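PDB 3KV0: HET-C2 from Podospora anserina, which probably shuttles glycolipids between membranes as a fungal member of the glycolipid transfer protein (GLTP) family. Local coordinates for residues A[27-30]-A[36-39]; A[44-49]-A[113-118]; A[58-63]-A[160-165]. All blocks are in the same frame, centred on the assembly; numbering follows the deposited sequence.

Contact 1. Residues A[27-30]-A[36-39]; sequences VPID and AIST
The pyrrolidine ring of Pro28 receives the CB of Ser38 over one of its faces, where ring atoms CB, CG and CD all lie about equally near and CD is 3.9 Å from that Ser38 CB. The flat carbonyl groups between the two strands carry the rest of the pairing, which makes a small two-stranded antiparallel beta hairpin of 29-30 and 36-37. At the Ala36 carbonyl, Asp30 N arrives in the carbonyl plane on a lone pair, with Asp30 N to Ala36 O at 2.9 Å, and the same oxygen also takes a CA-H contact from Ile29. The return bond, Ala36 N to Asp30 O at 3.2 Å, is more bent, 135° at the hydrogen. Beyond the strand ends, Ser38 N reaches Pro28 O at 3.2 Å along a nearly straight N-H, extending the ladder by one more bond.

The side chains divide between the two faces. Asp30 and Ala36, a hydrogen-bonded pair, bring their CB atoms within 3.9 Å of each other, while the Asp30 carboxylate turns to the backbone N of Glu32 in the connecting loop. Ile29 and Ile37, a non-hydrogen-bonded pair, share the other face and touch only loosely through their CG1 atoms. Ile37 is buried and also packs on Phe42 of helix 39-57 and Ile89 of helix 89-96, which ties the hairpin to the helical body. Ser38 stands at the N-cap position of helix 39-57, but its OG bonds to the Glu41 carboxylate and makes no capping bond. With Ile37 CG2 set anti to the backbone N, that methyl meets Val27 CG1 at 3.8 Å.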
loop_
_atom_site.group_PDB
_atom_site.type_symbol
_atom_site.label_atom_id
_atom_site.label_comp_id
_atom_site.label_asym_id
_atom_site.label_seq_id
_atom_site.Cartn_x
_atom_site.Cartn_y
_atom_site.Cartn_z
ATOM N N VAL A 27 11.457 -4.471 4.774
ATOM C CA VAL A 27 11.898 -3.580 3.752
ATOM C C VAL A 27 13.020 -2.696 4.334
ATOM O O VAL A 27 12.785 -1.941 5.301
ATOM C CB VAL A 27 10.730 -2.733 3.211
ATOM C CG1 VAL A 27 11.257 -1.651 2.267
ATOM C CG2 VAL A 27 9.743 -3.670 2.515
ATOM N N PRO A 28 14.220 -2.753 3.734
ATOM C CA PRO A 28 15.319 -1.925 4.287
ATOM C C PRO A 28 15.127 -0.442 4.120
ATOM O O PRO A 28 14.744 0.024 3.035
ATOM C CB PRO A 28 16.545 -2.360 3.454
ATOM C CG PRO A 28 16.234 -3.704 3.047
ATOM C CD PRO A 28 14.739 -3.663 2.702
ATOM N N ILE A 29 15.459 0.282 5.185
ATOM C CA ILE A 29 15.480 1.722 5.231
ATOM C C ILE A 29 16.896 2.164 5.651
ATOM O O ILE A 29 17.371 1.759 6.693
ATOM C CB ILE A 29 14.455 2.208 6.253
ATOM C CG1 ILE A 29 13.061 1.692 5.827
ATOM C CG2 ILE A 29 14.482 3.709 6.358
ATOM C CD1 ILE A 29 11.930 2.199 6.629
ATOM N N ASP A 30 17.567 2.952 4.811
ATOM C CA ASP A 30 18.931 3.402 5.120
ATOM C C ASP A 30 18.843 4.792 5.731
ATOM O O ASP A 30 18.768 5.806 5.016
ATOM C CB ASP A 30 19.832 3.376 3.871
ATOM C CG ASP A 30 21.302 3.666 4.202
ATOM O OD1 ASP A 30 21.576 4.011 5.368
ATOM O OD2 ASP A 30 22.155 3.546 3.296
ATOM N N ALA A 36 16.545 6.073 2.703
ATOM C CA ALA A 36 16.523 5.412 1.416
ATOM C C ALA A 36 15.722 4.135 1.545
ATOM O O ALA A 36 16.046 3.277 2.379
ATOM C CB ALA A 36 17.937 5.086 0.968
ATOM N N ILE A 37 14.667 4.002 0.742
ATOM C CA ILE A 37 13.884 2.768 0.771
ATOM C C ILE A 37 14.308 1.869 -0.386
ATOM O O ILE A 37 14.220 2.252 -1.553
ATOM C CB ILE A 37 12.355 3.053 0.752
ATOM C CG1 ILE A 37 11.953 3.670 2.090
ATOM C CG2 ILE A 37 11.561 1.733 0.523
ATOM C CD1 ILE A 37 10.614 4.397 2.059
ATOM N N SER A 38 14.736 0.668 -0.056
ATOM C CA SER A 38 15.251 -0.240 -1.040
ATOM C C SER A 38 14.107 -0.655 -1.974
ATOM O O SER A 38 13.071 -1.096 -1.503
ATOM C CB SER A 38 15.871 -1.436 -0.336
ATOM O OG SER A 38 16.668 -2.159 -1.235
ATOM N N THR A 39 14.335 -0.500 -3.274
ATOM C CA THR A 39 13.303 -0.576 -4.309
ATOM C C THR A 39 12.745 -1.981 -4.425
ATOM O O THR A 39 11.529 -2.178 -4.359
ATOM C CB THR A 39 13.873 -0.132 -5.659
ATOM O OG1 THR A 39 14.322 1.229 -5.574
ATOM C CG2 THR A 39 12.841 -0.304 -6.791
#

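Contact 2. Residues A[44-49]-A[113-118]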
loop_
_atom_site.group_PDB
_atom_site.type_symbol
_atom_site.label_atom_id
_atom_site.label_comp_id
_atom_site.label_asym_id
_atom_site.label_seq_id
_atom_site.Cartn_x
_atom_site.Cartn_y
_atom_site.Cartn_z
ATOM N N GLU A 44 8.170 -5.761 -3.838
ATOM C CA GLU A 44 7.728 -7.074 -3.432
ATOM C C GLU A 44 6.752 -7.004 -2.263
ATOM O O GLU A 44 5.797 -7.779 -2.182
ATOM C CB GLU A 44 8.944 -7.945 -3.020
ATOM C CG GLU A 44 9.150 -9.148 -3.878
ATOM C CD GLU A 44 10.328 -10.054 -3.431
ATOM O OE1 GLU A 44 10.982 -10.588 -4.344
ATOM O OE2 GLU A 44 10.595 -10.240 -2.212
ATOM N N ALA A 45 7.009 -6.099 -1.323
ATOM C CA ALA A 45 6.100 -5.888 -0.181
ATOM C C ALA A 45 4.719 -5.332 -0.616
ATOM O O ALA A 45 3.677 -5.759 -0.107
ATOM C CB ALA A 45 6.709 -4.941 0.824
ATOM N N ALA A 46 4.734 -4.397 -1.535
ATOM C CA ALA A 46 3.474 -3.820 -2.091
ATOM C C ALA A 46 2.656 -4.926 -2.799
ATOM O O ALA A 46 1.455 -5.106 -2.579
ATOM C CB ALA A 46 3.804 -2.686 -3.028
ATOM N N GLU A 47 3.328 -5.732 -3.610
ATOM C CA GLU A 47 2.677 -6.865 -4.283
ATOM C C GLU A 47 2.111 -7.869 -3.276
ATOM O O GLU A 47 0.972 -8.329 -3.425
ATOM C CB GLU A 47 3.705 -7.537 -5.236
ATOM C CG GLU A 47 3.153 -8.598 -6.165
ATOM C CD GLU A 47 3.271 -8.209 -7.654
ATOM O OE1 GLU A 47 3.919 -7.170 -7.968
ATOM O OE2 GLU A 47 2.736 -8.953 -8.521
ATOM N N SER A 48 2.840 -8.168 -2.196
ATOM C CA SER A 48 2.314 -9.111 -1.186
ATOM C C SER A 48 1.066 -8.530 -0.507
ATOM O O SER A 48 0.113 -9.253 -0.170
ATOM C CB SER A 48 3.367 -9.450 -0.112
ATOM O OG SER A 48 4.455 -10.198 -0.671
ATOM N N LEU A 49 1.084 -7.226 -0.279
ATOM C CA LEU A 49 -0.033 -6.588 0.389
ATOM C C LEU A 49 -1.301 -6.730 -0.454
ATOM O O LEU A 49 -2.401 -6.885 0.101
ATOM C CB LEU A 49 0.257 -5.112 0.684
ATOM C CG LEU A 49 -0.908 -4.306 1.300
ATOM C CD1 LEU A 49 -1.588 -5.109 2.405
ATOM C CD2 LEU A 49 -0.497 -2.966 1.874
ATOM N N ARG A 113 -0.513 6.531 -2.158
ATOM C CA ARG A 113 -1.898 6.785 -1.760
ATOM C C ARG A 113 -2.694 5.497 -1.488
ATOM O O ARG A 113 -3.463 5.432 -0.554
ATOM C CB ARG A 113 -2.602 7.603 -2.848
ATOM C CG ARG A 113 -2.129 9.074 -2.879
ATOM C CD ARG A 113 -2.715 9.793 -4.083
ATOM N NE ARG A 113 -2.260 11.171 -4.156
ATOM C CZ ARG A 113 -2.327 11.926 -5.247
ATOM N NH1 ARG A 113 -2.828 11.449 -6.387
ATOM N NH2 ARG A 113 -1.884 13.171 -5.191
ATOM N N GLY A 114 -2.505 4.470 -2.319
ATOM C CA GLY A 114 -3.172 3.198 -2.146
ATOM C C GLY A 114 -2.702 2.451 -0.898
ATOM O O GLY A 114 -3.473 1.877 -0.173
ATOM N N LEU A 115 -1.411 2.463 -0.663
ATOM C CA LEU A 115 -0.838 1.907 0.564
ATOM C C LEU A 115 -1.382 2.618 1.810
ATOM O O LEU A 115 -1.717 1.988 2.775
ATOM C CB LEU A 115 0.695 1.977 0.537
ATOM C CG LEU A 115 1.414 1.116 -0.492
ATOM C CD1 LEU A 115 2.904 1.424 -0.482
ATOM C CD2 LEU A 115 1.149 -0.360 -0.269
ATOM N N GLU A 116 -1.468 3.927 1.780
ATOM C CA GLU A 116 -2.006 4.687 2.897
ATOM C C GLU A 116 -3.489 4.435 3.114
ATOM O O GLU A 116 -3.935 4.292 4.247
ATOM C CB GLU A 116 -1.779 6.216 2.693
ATOM C CG GLU A 116 -2.124 7.009 3.972
ATOM C CD GLU A 116 -1.859 8.522 3.853
ATOM O OE1 GLU A 116 -1.793 9.021 2.738
ATOM O OE2 GLU A 116 -1.740 9.195 4.899
ATOM N N PHE A 117 -4.269 4.388 2.048
ATOM C CA PHE A 117 -5.657 3.949 2.132
ATOM C C PHE A 117 -5.795 2.600 2.854
ATOM O O PHE A 117 -6.580 2.442 3.773
ATOM C CB PHE A 117 -6.184 3.871 0.687
ATOM C CG PHE A 117 -7.443 3.109 0.516
ATOM C CD1 PHE A 117 -8.604 3.490 1.169
ATOM C CD2 PHE A 117 -7.514 2.031 -0.382
ATOM C CE1 PHE A 117 -9.755 2.778 1.001
ATOM C CE2 PHE A 117 -8.679 1.346 -0.540
ATOM C CZ PHE A 117 -9.798 1.725 0.111
ATOM N N THR A 118 -5.016 1.601 2.430
ATOM C CA THR A 118 -5.067 0.298 3.069
ATOM C C THR A 118 -4.614 0.347 4.515
ATOM O O THR A 118 -5.224 -0.255 5.384
ATOM C CB THR A 118 -4.201 -0.694 2.300
ATOM O OG1 THR A 118 -4.596 -0.664 0.924
ATOM C CG2 THR A 118 -4.360 -2.093 2.843
#
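Leu49 and Leu115 meet through single methyl groups, Leu49 CD2 to Leu115 CD2 at 3.8 Å, where two helices of the GLTP fold face each other near the centre of the chain. The segment axes pass 11.6 Å apart at 48°, wide for directly packed helices, so the backbones stay apart and it is mainly the ends of Leu49, Leu115 and Thr118 that meet. Leu49 extends from 44-49 with CG anti to the backbone N (chi1 176°). In Leu115 CG lies beside the backbone N (chi1 -66°) and, with CD1 continuing the extended chain, it is the other methyl, CD2, that turns to Leu49, so the two branched chains meet at a slant.

Thr118, one turn further along than Leu115, makes the second meeting point. Its CG2 approaches both methyls of Leu49 tip to tip, standing 4.1 Å from Leu49 CD2. The hydroxyl is spent on its own helix: Thr118 OG1 donates to Gly114 O at 3.0 Å, and this oxygen also accepts from Thr118 N on the opposite face of its plane. Having its polar atom satisfied, Thr118 presents a methyl to the interface. Ala46 adds a looser touch on Leu115 CD2.

Further apolar and aromatic side chains pack on the three: Tyr187 and Leu191 of helix 181-191 touch Leu49, Phe42 touches Leu115, and Phe53 touches Thr118. The contact between the two segments is thus methyl against methyl, without a hydrogen bond or ion pair, a chemistry consistent with the two-layer helical GLTP fold, which in relatives takes lipid chains into its apolar interior.

Contact 3. Residues A[58-63]-A[160-165]; sequences SIAFSP and MSACPY
Phe61 reaches Cys163 with the far end of its ring, in a contact that joins the loop after helix 39-57 to the C-terminal end of helix 155-161. From CB, which stays short of 160-165, the side chain turns with CG beside the backbone N (chi1 -79°), and this swings the ring toward 160-165. At the outer rim, Phe61 CE2 comes to 3.8 Å from Cys163 SG. The tip atom, CZ, does two things: it lies 3.7 Å from Cys163 SG and, at an oblique angle, 4.2 Å from Met160 CA. The sulfur therefore sits at the ring edge and close to its plane, 86° off the ring normal and 4.9 Å from the centroid: a sulfur-aromatic contact of the in-plane kind rather than one over the face.

Beside the ring a smaller pair closes the interface, Ala60 CB against Ala162 CB at 3.7 Å. The loop contains a type I beta turn from Ile59 to Ser62. Here Ile59 O accepts from both Ser62 N and Ser62 OG, which approach from the same face of the carbonyl, the hydroxyl being the nearer at 2.7 Å. Within 160-165, Cys163 N bonds back to Met160 O.

Helix 132-142 packs on the Phe61, Met160 and Cys163 part of the contact. The ring of its Phe136 meets that of Phe61 with the planes about 55° apart, Met160 packs on Phe136, Arg137 and Tyr140, and Cys163 touches Leu132, so the 58-63 loop, on its way to helix 67-72, rests against both helix 132-142 and the end of helix 155-161.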
loop_
_atom_site.group_PDB
_atom_site.type_symbol
_atom_site.label_atom_id
_atom_site.label_comp_id
_atom_site.label_asym_id
_atom_site.label_seq_id
_atom_site.Cartn_x
_atom_site.Cartn_y
_atom_site.Cartn_z
ATOM N N SER A 58 -12.227 -10.761 -3.191
ATOM C CA SER A 58 -11.524 -10.947 -4.470
ATOM C C SER A 58 -12.136 -10.113 -5.589
ATOM O O SER A 58 -11.445 -9.301 -6.212
ATOM C CB SER A 58 -11.491 -12.420 -4.871
ATOM O OG SER A 58 -10.256 -12.713 -5.488
ATOM N N ILE A 59 -13.436 -10.290 -5.812
ATOM C CA ILE A 59 -14.142 -9.575 -6.849
ATOM C C ILE A 59 -14.268 -8.102 -6.491
ATOM O O ILE A 59 -13.962 -7.221 -7.313
ATOM C CB ILE A 59 -15.575 -10.209 -7.128
ATOM C CG1 ILE A 59 -15.460 -11.520 -7.940
ATOM C CG2 ILE A 59 -16.401 -9.329 -7.931
ATOM C CD1 ILE A 59 -14.721 -12.615 -7.271
ATOM N N ALA A 60 -14.749 -7.846 -5.272
ATOM C CA ALA A 60 -15.090 -6.487 -4.851
ATOM C C ALA A 60 -13.883 -5.546 -4.922
ATOM O O ALA A 60 -13.976 -4.455 -5.476
ATOM C CB ALA A 60 -15.649 -6.521 -3.404
ATOM N N PHE A 61 -12.783 -5.999 -4.365
ATOM C CA PHE A 61 -11.522 -5.230 -4.326
ATOM C C PHE A 61 -10.588 -5.432 -5.502
ATOM O O PHE A 61 -9.483 -4.889 -5.492
ATOM C CB PHE A 61 -10.782 -5.536 -3.053
ATOM C CG PHE A 61 -11.340 -4.786 -1.881
ATOM C CD1 PHE A 61 -10.963 -3.457 -1.657
ATOM C CD2 PHE A 61 -12.296 -5.372 -1.051
ATOM C CE1 PHE A 61 -11.503 -2.728 -0.570
ATOM C CE2 PHE A 61 -12.848 -4.646 0.021
ATOM C CZ PHE A 61 -12.433 -3.335 0.260
ATOM N N SER A 62 -11.035 -6.169 -6.528
ATOM C CA SER A 62 -10.195 -6.330 -7.716
ATOM C C SER A 62 -9.798 -5.004 -8.402
ATOM O O SER A 62 -8.690 -4.879 -8.930
ATOM C CB SER A 62 -10.789 -7.399 -8.680
ATOM O OG SER A 62 -12.005 -6.933 -9.185
ATOM N N PRO A 63 -10.675 -3.976 -8.394
ATOM C CA PRO A 63 -10.181 -2.720 -8.959
ATOM C C PRO A 63 -9.005 -2.108 -8.165
ATOM O O PRO A 63 -8.080 -1.597 -8.773
ATOM C CB PRO A 63 -11.416 -1.786 -8.911
ATOM C CG PRO A 63 -12.587 -2.662 -8.684
ATOM C CD PRO A 63 -12.093 -3.874 -7.986
ATOM N N MET A 160 -15.905 -1.110 -1.282
ATOM C CA MET A 160 -15.905 -0.995 0.178
ATOM C C MET A 160 -17.219 -1.450 0.826
ATOM O O MET A 160 -17.200 -2.060 1.888
ATOM C CB MET A 160 -15.604 0.443 0.581
ATOM C CG MET A 160 -14.241 0.908 0.142
ATOM S SD MET A 160 -13.798 2.529 0.791
ATOM C CE MET A 160 -15.121 3.537 0.024
ATOM N N SER A 161 -18.364 -1.169 0.198
ATOM C CA SER A 161 -19.650 -1.678 0.721
ATOM C C SER A 161 -19.725 -3.208 0.758
ATOM O O SER A 161 -20.495 -3.751 1.526
ATOM C CB SER A 161 -20.860 -1.141 -0.061
ATOM O OG SER A 161 -20.842 0.274 -0.106
ATOM N N ALA A 162 -18.916 -3.905 -0.025
ATOM C CA ALA A 162 -18.920 -5.377 -0.049
ATOM C C ALA A 162 -17.889 -6.010 0.888
ATOM O O ALA A 162 -17.607 -7.207 0.781
ATOM C CB ALA A 162 -18.721 -5.904 -1.517
ATOM N N CYS A 163 -17.330 -5.230 1.816
ATOM C CA CYS A 163 -16.433 -5.769 2.849
ATOM C C CYS A 163 -17.093 -6.905 3.657
ATOM O O CYS A 163 -18.274 -6.831 3.952
ATOM C CB CYS A 163 -15.996 -4.668 3.827
ATOM S SG CYS A 163 -14.600 -3.699 3.225
ATOM N N PRO A 164 -16.322 -7.942 4.021
ATOM C CA PRO A 164 -16.859 -8.987 4.890
ATOM C C PRO A 164 -17.115 -8.435 6.285
ATOM O O PRO A 164 -16.654 -7.329 6.609
ATOM C CB PRO A 164 -15.750 -10.036 4.917
ATOM C CG PRO A 164 -14.494 -9.283 4.664
ATOM C CD PRO A 164 -14.859 -8.035 3.881
ATOM N N TYR A 165 -17.883 -9.166 7.089
ATOM C CA TYR A 165 -18.042 -8.803 8.504
ATOM C C TYR A 165 -16.659 -8.939 9.123
ATOM O O TYR A 165 -15.928 -9.868 8.808
ATOM C CB TYR A 165 -19.034 -9.723 9.233
ATOM C CG TYR A 165 -20.498 -9.454 8.913
ATOM C CD1 TYR A 165 -21.112 -8.299 9.366
ATOM C CD2 TYR A 165 -21.261 -10.357 8.162
ATOM C CE1 TYR A 165 -22.434 -8.023 9.081
ATOM C CE2 TYR A 165 -22.609 -10.095 7.874
ATOM C CZ TYR A 165 -23.186 -8.917 8.342
ATOM O OH TYR A 165 -24.515 -8.595 8.098
#

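Helix 39-57 runs through the whole set: contact 1 lies at its N-terminal start, contact 2 along its body, and contact 3 in the loop that follows it. Contact 1 and contact 3, their centres about 31 Å apart, sit on opposite sides of the chain's centre and do not touch; contact 2 lies between them, its centre about 15 Å from that of contact 1 and about 16 Å from that of contact 3. Packing joins each neighbouring pair, through Val27 CG2 and Ala45 CB at 3.7 Å, and through Phe117 CE1 and Met160 SD at 4.1 Å. The buried apolar centre is thus linked to two partly buried, more peripheral contacts.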